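Local atomic coordinates of SVS_variant_AS1 (Streptomyces sp. CWA1, PDB entry 6TJA), a protein that probably cyclises geranylgeranyl diphosphate to the diterpene spiroviolene, or a related product, as an engineered ancestral form of a bacterial class I terpene cyclase. Residues T54-F59 against W82-D87. Numbering follows the deposited sequence.
Sequences THSADF and WLFAFD
Phe-84 carries this contact for its helix, directing its ring at Thr-54 and Ser-56, where the chain turns from helix 45-52 into helix 56-61. The apolar part lies with Thr-54: its CB comes within 3.6 Å of Phe-84 CD2, and its methyl CG2 is 3.8 Å from Phe-84 CB, at the root of the ring. A beta-branched residue suits the place because one branch can pack obliquely beside the phenyl group while the other serves the backbone. OG1 sits between the backbone N and the carbonyl carbon (chi1 63°), which leaves CG2 anti to the carbonyl carbon and against Phe-84 CB.

The polar part belongs to the hydroxyls. Ser-56 OG donates to Thr-54 OG1 across 2.7 Å, and OG1 is also hydrogen-bonded to the carbonyl O of Val-51, near the end of helix 45-52. Ser-56 OG lies close to the plane of the Phe-84 ring, at its edge, 3.1 Å from CD2 and 3.3 Å from CE2. Such an approach sets a partly negative oxygen against the weakly positive C-H rim and avoids the electron-rich face. Serine is small enough to be buried here, beside Val-80 and Tyr-81, which extend the interface one turn earlier along helix 70-91.

Past the break at His-55, Phe-59 starts out toward helix 70-91 without touching residues 82-87, and its ring meets Trp-308 edge-to-face. Phe-84 lies about one turn before Asp-87, where a D-D-x-x-x-D sequence ending at Asp-92 begins, probably the aspartate-rich, metal-binding motif of class I terpene cyclases. Within residues 82-87, one aromatic ring thus meets the helix-to-helix turn, while hydrogen bonding within that turn accommodates a buried hydroxyl beside it.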
# COMPACT_ATOMS: atom_id res chain seq x y z
N THR A 54 13.59 -0.14 -24.14
CA THR A 54 12.70 -1.10 -23.40
C THR A 54 11.52 -1.51 -24.30
O THR A 54 11.06 -2.63 -24.12
CB THR A 54 12.16 -0.56 -22.07
OG1 THR A 54 11.34 0.58 -22.32
CG2 THR A 54 13.28 -0.26 -21.09
N HIS A 55 11.10 -0.65 -25.25
CA HIS A 55 9.87 -0.80 -26.07
C HIS A 55 8.70 -1.07 -25.13
O HIS A 55 8.04 -2.10 -25.27
CB HIS A 55 9.97 -1.94 -27.09
CG HIS A 55 11.11 -1.80 -28.02
ND1 HIS A 55 11.06 -0.98 -29.13
CD2 HIS A 55 12.34 -2.36 -28.01
CE1 HIS A 55 12.21 -1.04 -29.77
NE2 HIS A 55 13.02 -1.88 -29.09
N SER A 56 8.47 -0.18 -24.17
CA SER A 56 7.42 -0.41 -23.16
C SER A 56 6.04 -0.24 -23.80
O SER A 56 5.09 -0.82 -23.28
CB SER A 56 7.65 0.45 -21.96
OG SER A 56 8.86 0.04 -21.34
N ALA A 57 5.92 0.47 -24.92
CA ALA A 57 4.62 0.65 -25.61
C ALA A 57 4.24 -0.68 -26.28
O ALA A 57 3.11 -1.11 -26.13
CB ALA A 57 4.68 1.78 -26.59
N ASP A 58 5.21 -1.38 -26.84
CA ASP A 58 5.02 -2.75 -27.37
C ASP A 58 4.55 -3.65 -26.21
O ASP A 58 3.59 -4.42 -26.38
CB ASP A 58 6.32 -3.28 -28.01
CG ASP A 58 6.14 -4.55 -28.84
OD1 ASP A 58 5.78 -4.40 -30.05
OD2 ASP A 58 6.34 -5.66 -28.29
N PHE A 59 5.24 -3.55 -25.07
CA PHE A 59 4.94 -4.34 -23.85
C PHE A 59 3.47 -4.15 -23.49
O PHE A 59 2.76 -5.14 -23.46
CB PHE A 59 5.91 -3.97 -22.74
CG PHE A 59 5.66 -4.66 -21.43
CD1 PHE A 59 6.24 -5.89 -21.17
CD2 PHE A 59 4.86 -4.07 -20.47
CE1 PHE A 59 6.01 -6.52 -19.96
CE2 PHE A 59 4.66 -4.70 -19.25
CZ PHE A 59 5.22 -5.93 -19.00
N TRP A 82 8.52 4.58 -17.23
CA TRP A 82 8.88 5.17 -15.93
C TRP A 82 9.38 4.08 -15.00
O TRP A 82 10.41 4.28 -14.40
CB TRP A 82 7.68 5.88 -15.31
CG TRP A 82 8.06 6.62 -14.08
CD1 TRP A 82 8.53 7.90 -13.98
CD2 TRP A 82 8.05 6.09 -12.75
NE1 TRP A 82 8.75 8.22 -12.67
CE2 TRP A 82 8.50 7.11 -11.90
CE3 TRP A 82 7.68 4.85 -12.20
CZ2 TRP A 82 8.59 6.93 -10.52
CZ3 TRP A 82 7.81 4.67 -10.85
CH2 TRP A 82 8.24 5.69 -10.02
N LEU A 83 8.63 2.99 -14.90
CA LEU A 83 8.95 1.87 -14.00
C LEU A 83 10.30 1.29 -14.37
O LEU A 83 11.12 1.11 -13.46
CB LEU A 83 7.85 0.80 -14.07
CG LEU A 83 8.10 -0.47 -13.25
CD1 LEU A 83 7.74 -0.26 -11.79
CD2 LEU A 83 7.30 -1.60 -13.85
N PHE A 84 10.55 1.00 -15.64
CA PHE A 84 11.86 0.41 -16.06
C PHE A 84 12.98 1.39 -15.68
O PHE A 84 14.00 0.99 -15.12
CB PHE A 84 11.88 0.01 -17.54
CG PHE A 84 11.09 -1.23 -17.86
CD1 PHE A 84 11.11 -2.33 -17.01
CD2 PHE A 84 10.33 -1.30 -19.01
CE1 PHE A 84 10.38 -3.47 -17.31
CE2 PHE A 84 9.62 -2.45 -19.33
CZ PHE A 84 9.64 -3.53 -18.48
N ALA A 85 12.75 2.67 -15.94
CA ALA A 85 13.74 3.74 -15.71
C ALA A 85 13.99 3.89 -14.20
O ALA A 85 15.17 3.93 -13.77
CB ALA A 85 13.24 5.01 -16.35
N PHE A 86 12.94 3.95 -13.39
CA PHE A 86 13.06 4.10 -11.92
C PHE A 86 13.72 2.84 -11.33
O PHE A 86 14.63 2.93 -10.50
CB PHE A 86 11.70 4.40 -11.30
CG PHE A 86 11.74 4.68 -9.82
CD1 PHE A 86 11.79 5.98 -9.35
CD2 PHE A 86 11.70 3.64 -8.90
CE1 PHE A 86 11.82 6.24 -7.99
CE2 PHE A 86 11.73 3.90 -7.54
CZ PHE A 86 11.81 5.19 -7.09
N ASP A 87 13.30 1.66 -11.78
CA ASP A 87 13.91 0.41 -11.31
C ASP A 87 15.42 0.48 -11.56
O ASP A 87 16.17 0.26 -10.60
CB ASP A 87 13.30 -0.84 -11.96
CG ASP A 87 13.88 -2.11 -11.37
OD1 ASP A 87 13.76 -2.29 -10.13
OD2 ASP A 87 14.48 -2.90 -12.12